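Long-range contacts in phosphotransferase system, HPr-related proteins (Thermoanaerobacter tengcongensis, PDB 3LE1), which probably carries phosphoryl groups as the general, non-sugar-specific component of the phosphoenolpyruvate-dependent sugar phosphotransferase system: residues F29-W34 with G67-E72; Q24-F29 with N43-M48. All coordinates share one frame; numbering follows the deposited sequence.

Contact 1. Residues F29-W34 with G67-E72; sequences FSSQIW and GDDEEE. With CD (cadmium ion), chain C.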
loop_
_atom_site.group_PDB
_atom_site.type_symbol
_atom_site.label_atom_id
_atom_site.label_comp_id
_atom_site.label_asym_id
_atom_site.label_seq_id
_atom_site.Cartn_x
_atom_site.Cartn_y
_atom_site.Cartn_z
ATOM N N PHE A 29 -10.241 0.406 -6.162
ATOM C CA PHE A 29 -11.290 0.333 -5.146
ATOM C C PHE A 29 -11.878 1.691 -4.772
ATOM O O PHE A 29 -11.212 2.725 -4.891
ATOM C CB PHE A 29 -10.758 -0.400 -3.903
ATOM C CG PHE A 29 -10.286 -1.800 -4.194
ATOM C CD1 PHE A 29 -11.172 -2.858 -4.126
ATOM C CD2 PHE A 29 -8.971 -2.052 -4.568
ATOM C CE1 PHE A 29 -10.765 -4.143 -4.404
ATOM C CE2 PHE A 29 -8.548 -3.348 -4.854
ATOM C CZ PHE A 29 -9.448 -4.396 -4.770
ATOM N N SER A 30 -13.132 1.691 -4.333
ATOM C CA SER A 30 -13.824 2.946 -4.015
ATOM C C SER A 30 -13.456 3.507 -2.648
ATOM O O SER A 30 -13.516 4.710 -2.422
ATOM C CB SER A 30 -15.341 2.765 -4.087
ATOM O OG SER A 30 -15.756 1.671 -3.292
ATOM N N SER A 31 -13.114 2.618 -1.725
ATOM C CA SER A 31 -12.701 3.014 -0.388
ATOM C C SER A 31 -11.608 4.076 -0.398
ATOM O O SER A 31 -10.772 4.123 -1.302
ATOM C CB SER A 31 -12.165 1.803 0.369
ATOM O OG SER A 31 -13.215 0.936 0.742
ATOM N N GLN A 32 -11.593 4.892 0.649
ATOM C CA GLN A 32 -10.415 5.662 0.981
ATOM C C GLN A 32 -9.395 4.692 1.555
ATOM O O GLN A 32 -9.735 3.848 2.383
ATOM C CB GLN A 32 -10.764 6.729 2.007
ATOM C CG GLN A 32 -11.431 7.932 1.401
ATOM C CD GLN A 32 -11.521 9.056 2.390
ATOM O OE1 GLN A 32 -10.807 10.053 2.280
ATOM N NE2 GLN A 32 -12.376 8.893 3.387
ATOM N N ILE A 33 -8.155 4.791 1.090
ATOM C CA ILE A 33 -7.098 3.879 1.525
ATOM C C ILE A 33 -5.851 4.648 1.948
ATOM O O ILE A 33 -5.450 5.609 1.287
ATOM C CB ILE A 33 -6.696 2.867 0.426
ATOM C CG1 ILE A 33 -7.924 2.215 -0.208
ATOM C CG2 ILE A 33 -5.780 1.797 1.013
ATOM C CD1 ILE A 33 -7.584 1.457 -1.475
ATOM N N TRP A 34 -5.242 4.207 3.042
ATOM C CA TRP A 34 -4.077 4.877 3.604
ATOM C C TRP A 34 -2.918 3.908 3.796
ATOM O O TRP A 34 -3.116 2.701 3.979
ATOM C CB TRP A 34 -4.422 5.512 4.948
ATOM C CG TRP A 34 -5.465 6.586 4.902
ATOM C CD1 TRP A 34 -5.254 7.929 4.720
ATOM C CD2 TRP A 34 -6.883 6.423 5.075
ATOM N NE1 TRP A 34 -6.452 8.599 4.771
ATOM C CE2 TRP A 34 -7.466 7.701 4.983
ATOM C CE3 TRP A 34 -7.713 5.320 5.309
ATOM C CZ2 TRP A 34 -8.842 7.907 5.105
ATOM C CZ3 TRP A 34 -9.083 5.527 5.429
ATOM C CH2 TRP A 34 -9.632 6.811 5.319
ATOM N N GLY A 67 -14.586 2.149 3.406
ATOM C CA GLY A 67 -15.477 2.262 2.259
ATOM C C GLY A 67 -16.247 0.979 2.024
ATOM O O GLY A 67 -16.136 0.037 2.818
ATOM N N ASP A 68 -17.034 0.919 0.952
ATOM C CA ASP A 68 -17.884 -0.259 0.726
ATOM C C ASP A 68 -17.110 -1.519 0.344
ATOM O O ASP A 68 -17.647 -2.629 0.408
ATOM C CB ASP A 68 -19.020 0.013 -0.275
ATOM C CG ASP A 68 -18.539 0.157 -1.715
ATOM O OD1 ASP A 68 -17.388 -0.215 -2.027
ATOM O OD2 ASP A 68 -19.327 0.645 -2.557
ATOM N N ASP A 69 -15.839 -1.347 0.001
ATOM C CA ASP A 69 -14.990 -2.453 -0.443
ATOM C C ASP A 69 -13.684 -2.516 0.350
ATOM O O ASP A 69 -12.695 -3.063 -0.118
ATOM C CB ASP A 69 -14.720 -2.388 -1.962
ATOM C CG ASP A 69 -14.162 -1.048 -2.419
ATOM O OD1 ASP A 69 -13.790 -0.218 -1.564
ATOM O OD2 ASP A 69 -14.103 -0.812 -3.657
ATOM N N GLU A 70 -13.688 -1.947 1.553
ATOM C CA GLU A 70 -12.464 -1.767 2.339
ATOM C C GLU A 70 -11.709 -3.079 2.594
ATOM O O GLU A 70 -10.475 -3.113 2.590
ATOM C CB GLU A 70 -12.790 -1.068 3.676
ATOM C CG GLU A 70 -13.773 -1.836 4.560
ATOM C CD GLU A 70 -14.227 -1.040 5.774
ATOM O OE1 GLU A 70 -14.457 0.175 5.630
ATOM O OE2 GLU A 70 -14.365 -1.627 6.868
ATOM N N GLU A 71 -12.446 -4.166 2.803
ATOM C CA GLU A 71 -11.830 -5.437 3.167
ATOM C C GLU A 71 -11.064 -6.002 1.978
ATOM O O GLU A 71 -9.890 -6.416 2.106
ATOM C CB GLU A 71 -12.877 -6.429 3.667
ATOM C CG GLU A 71 -13.599 -5.923 4.916
ATOM C CD GLU A 71 -14.777 -6.790 5.308
ATOM O OE1 GLU A 71 -15.123 -7.724 4.548
ATOM O OE2 GLU A 71 -15.360 -6.516 6.378
ATOM N N GLU A 72 -11.690 -5.974 0.807
ATOM C CA GLU A 72 -11.071 -6.557 -0.379
ATOM C C GLU A 72 -10.025 -5.637 -1.017
ATOM O O GLU A 72 -9.087 -6.114 -1.665
ATOM C CB GLU A 72 -12.140 -6.989 -1.377
ATOM C CG GLU A 72 -12.815 -8.267 -0.887
ATOM C CD GLU A 72 -14.215 -8.461 -1.433
ATOM O OE1 GLU A 72 -15.106 -7.620 -1.147
ATOM O OE2 GLU A 72 -14.416 -9.488 -2.120
HETATM CD CD CD C . -17.373 -7.581 6.259
HETATM O O HOH W 1 -17.122 2.840 -0.854
HETATM O O HOH W 2 -17.325 -9.942 6.314
HETATM O O HOH W 3 -17.735 -6.658 8.616
#
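The carboxylate of Asp69 lies against the backbone of Ser30 and Ser31 and takes one N-H on each oxygen. OD2 accepts from Ser30 N at 2.8 Å with an N-H...O angle of 163°, and OD1 accepts from Ser31 N at 2.9 Å in a less straight bond. Both bonds use the syn lone pairs, so the two amides grip the group like a fork and fix its rotation. Ser31 OG adds a third bond, 2.6 Å to Asp69 OD1 and nearly along that oxygen's C-O axis, which leaves OD1 with two donors. The hydroxyl of Ser30 stands with OG 3.0 Å from Asp69 OD2, at best a weak bond. Beside the carboxylate, the Phe29 ring turns its edge to Asp69, the two planes 76° apart, while its far corner reaches the backbone of helix 70-82, CZ lying 3.6 Å from Glu72 O. An alanine in place of Asp69 would probably leave the amides of Ser30 and Ser31 without their shared acceptor and set the Ser31 hydroxyl free to turn.

Asp69 CG sits between its own N and carbonyl carbon (chi1 54°), which directs the carboxylate at the serines instead of capping the helix from this N-cap position. Asp69 lies within the type I turn Gly67-Glu70, across which Glu70 OE1 accepts from Gly67 N at 3.0 Å; OE2 of the same glutamate bonds Met1 N. Water 1 joins Ser30 OG to Asp68 N, and Glu71 OE2 binds a cadmium ion. Backbone pairing of Gln32 with Glu66 continues the connection into the sheet. Within the open-faced beta-sandwich of HPr, the carboxylate preceding helix 70-82 thus holds the loop that enters strand 32-37.

Contact 2. Residues Q24-F29 with N43-M48; sequences QTASKF and NAKSIM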
loop_
_atom_site.group_PDB
_atom_site.type_symbol
_atom_site.label_atom_id
_atom_site.label_comp_id
_atom_site.label_asym_id
_atom_site.label_seq_id
_atom_site.Cartn_x
_atom_site.Cartn_y
_atom_site.Cartn_z
ATOM N N GLN A 24 -1.969 1.906 -8.524
ATOM C CA GLN A 24 -2.834 1.308 -9.518
ATOM C C GLN A 24 -3.843 0.368 -8.861
ATOM O O GLN A 24 -5.036 0.453 -9.102
ATOM C CB GLN A 24 -1.968 0.535 -10.515
ATOM N N THR A 25 -3.344 -0.527 -8.021
ATOM C CA THR A 25 -4.195 -1.502 -7.369
ATOM C C THR A 25 -5.131 -0.820 -6.372
ATOM O O THR A 25 -6.337 -1.088 -6.358
ATOM C CB THR A 25 -3.347 -2.600 -6.693
ATOM O OG1 THR A 25 -2.594 -3.294 -7.701
ATOM C CG2 THR A 25 -4.217 -3.593 -5.945
ATOM N N ALA A 26 -4.584 0.075 -5.551
ATOM C CA ALA A 26 -5.403 0.814 -4.591
ATOM C C ALA A 26 -6.512 1.548 -5.317
ATOM O O ALA A 26 -7.653 1.604 -4.851
ATOM C CB ALA A 26 -4.551 1.801 -3.802
ATOM N N SER A 27 -6.171 2.107 -6.473
ATOM C CA SER A 27 -7.109 2.930 -7.226
ATOM C C SER A 27 -8.236 2.110 -7.866
ATOM O O SER A 27 -9.185 2.668 -8.392
ATOM C CB SER A 27 -6.367 3.759 -8.283
ATOM O OG SER A 27 -5.485 4.706 -7.684
ATOM N N LYS A 28 -8.132 0.785 -7.829
ATOM C CA LYS A 28 -9.216 -0.065 -8.321
ATOM C C LYS A 28 -10.434 -0.050 -7.397
ATOM O O LYS A 28 -11.531 -0.440 -7.797
ATOM C CB LYS A 28 -8.741 -1.503 -8.493
ATOM C CG LYS A 28 -7.624 -1.661 -9.492
ATOM C CD LYS A 28 -7.583 -3.071 -10.032
ATOM C CE LYS A 28 -7.142 -4.051 -8.977
ATOM N NZ LYS A 28 -6.566 -5.257 -9.632
ATOM N N PHE A 29 -10.241 0.406 -6.162
ATOM C CA PHE A 29 -11.290 0.333 -5.146
ATOM C C PHE A 29 -11.878 1.691 -4.772
ATOM O O PHE A 29 -11.212 2.725 -4.891
ATOM C CB PHE A 29 -10.758 -0.400 -3.903
ATOM C CG PHE A 29 -10.286 -1.800 -4.194
ATOM C CD1 PHE A 29 -11.172 -2.858 -4.126
ATOM C CD2 PHE A 29 -8.971 -2.052 -4.568
ATOM C CE1 PHE A 29 -10.765 -4.143 -4.404
ATOM C CE2 PHE A 29 -8.548 -3.348 -4.854
ATOM C CZ PHE A 29 -9.448 -4.396 -4.770
ATOM N N ASN A 43 -2.361 9.027 1.588
ATOM C CA ASN A 43 -3.342 8.435 0.684
ATOM C C ASN A 43 -2.648 7.424 -0.233
ATOM O O ASN A 43 -1.673 7.746 -0.907
ATOM C CB ASN A 43 -4.010 9.552 -0.120
ATOM C CG ASN A 43 -5.067 9.048 -1.077
ATOM O OD1 ASN A 43 -5.210 7.847 -1.303
ATOM N ND2 ASN A 43 -5.804 9.983 -1.679
ATOM N N ALA A 44 -3.134 6.185 -0.240
ATOM C CA ALA A 44 -2.492 5.127 -1.022
ATOM C C ALA A 44 -2.702 5.287 -2.527
ATOM O O ALA A 44 -2.023 4.638 -3.329
ATOM C CB ALA A 44 -2.991 3.758 -0.571
ATOM N N LYS A 45 -3.654 6.136 -2.893
ATOM C CA LYS A 45 -3.950 6.439 -4.293
ATOM C C LYS A 45 -3.113 7.625 -4.786
ATOM O O LYS A 45 -3.248 8.041 -5.937
ATOM C CB LYS A 45 -5.443 6.738 -4.470
ATOM C CG LYS A 45 -6.364 5.558 -4.145
ATOM C CD LYS A 45 -7.830 5.959 -4.107
ATOM C CE LYS A 45 -8.704 4.773 -3.704
ATOM N NZ LYS A 45 -10.151 5.056 -3.827
ATOM N N SER A 46 -2.254 8.163 -3.917
ATOM C CA SER A 46 -1.403 9.309 -4.265
ATOM C C SER A 46 0.072 8.935 -4.391
ATOM O O SER A 46 0.729 8.584 -3.402
ATOM C CB SER A 46 -1.575 10.451 -3.255
ATOM O OG SER A 46 -0.521 11.406 -3.358
ATOM N N ILE A 47 0.583 9.022 -5.616
ATOM C CA ILE A 47 1.973 8.699 -5.904
ATOM C C ILE A 47 2.936 9.646 -5.184
ATOM O O ILE A 47 3.978 9.223 -4.707
ATOM C CB ILE A 47 2.258 8.710 -7.425
ATOM C CG1 ILE A 47 3.585 8.002 -7.726
ATOM C CG2 ILE A 47 2.262 10.136 -7.956
ATOM C CD1 ILE A 47 3.689 6.616 -7.120
ATOM N N MET A 48 2.589 10.928 -5.099
ATOM C CA MET A 48 3.421 11.869 -4.351
ATOM C C MET A 48 3.483 11.464 -2.877
ATOM O O MET A 48 4.546 11.512 -2.253
ATOM C CB MET A 48 2.897 13.302 -4.498
ATOM C CG MET A 48 3.718 14.347 -3.735
ATOM S SD MET A 48 3.040 16.018 -3.851
ATOM C CE MET A 48 4.321 16.933 -3.012
HETATM O O HOH W 4 -9.937 5.319 -6.879
#
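In the HPr fold, the turn that leaves helix 16-26 meets the turn that leads from strand 40-43 to helix 47-53, and Lys45 is the side chain that spans them. Its ammonium donates to Phe29 O, Lys45 NZ to Phe29 O being 2.8 Å, with a C=O...N angle of 151° and the donor tilted 23° from the carbonyl plane. The reach depends on an extended chain: CG is anti to the carbonyl carbon (chi1 -63°) and every later torsion is near 180°. On the way the aliphatic part runs past Ala26 and Ser27, with Lys45 CG 3.7 Å from Ser27 OG and Lys45 CE 3.5 Å from Ala26 O. Ser27 OG itself bonds Val23 O, and it meets the lysine only by packing. Water 4 accepts from NZ and donates to Ser27 O, and Ser31 O takes a further bond from NZ; three oxygens thus accept from the ammonium.

Deeper in, Ala26 CB and Ala44 CB meet at 4.1 Å, and both also pack on Ile33. Lys45 is held at its base by an Asx turn: Lys45 N donates to Asn43 OD1 at 2.8 Å, from above the amide plane, within the type I turn Asn43-Ser46. In the open-faced beta-sandwich, the lysine and the alanine pair thereby join the loop after helix 16-26 to the turn between strand 40-43 and helix 47-53.

Overall arrangement
From the N terminus, strand 2-7 and helix 16-26 come first; contact 2 opens in the last residues of this helix and contact 1 at Phe29, which they share. Contact 2 closes the shorter loop, around strands 32-37 and 40-43, when the chain reaches 43-48. Contact 1 closes only after helix 47-53 and strand 60-66, at the start of helix 70-82. Because, beyond the shared Phe29, 29-34 lies between the two halves of contact 2 and 67-72 follows both, the loops cross. The contact centres are 11 Å apart, and the two touch where Ile33 O pairs with Ala44 N. Contact 1 ties the entry to strand 32-37 to helix 70-82; contact 2 ties the end of helix 16-26 to the turn before helix 47-53.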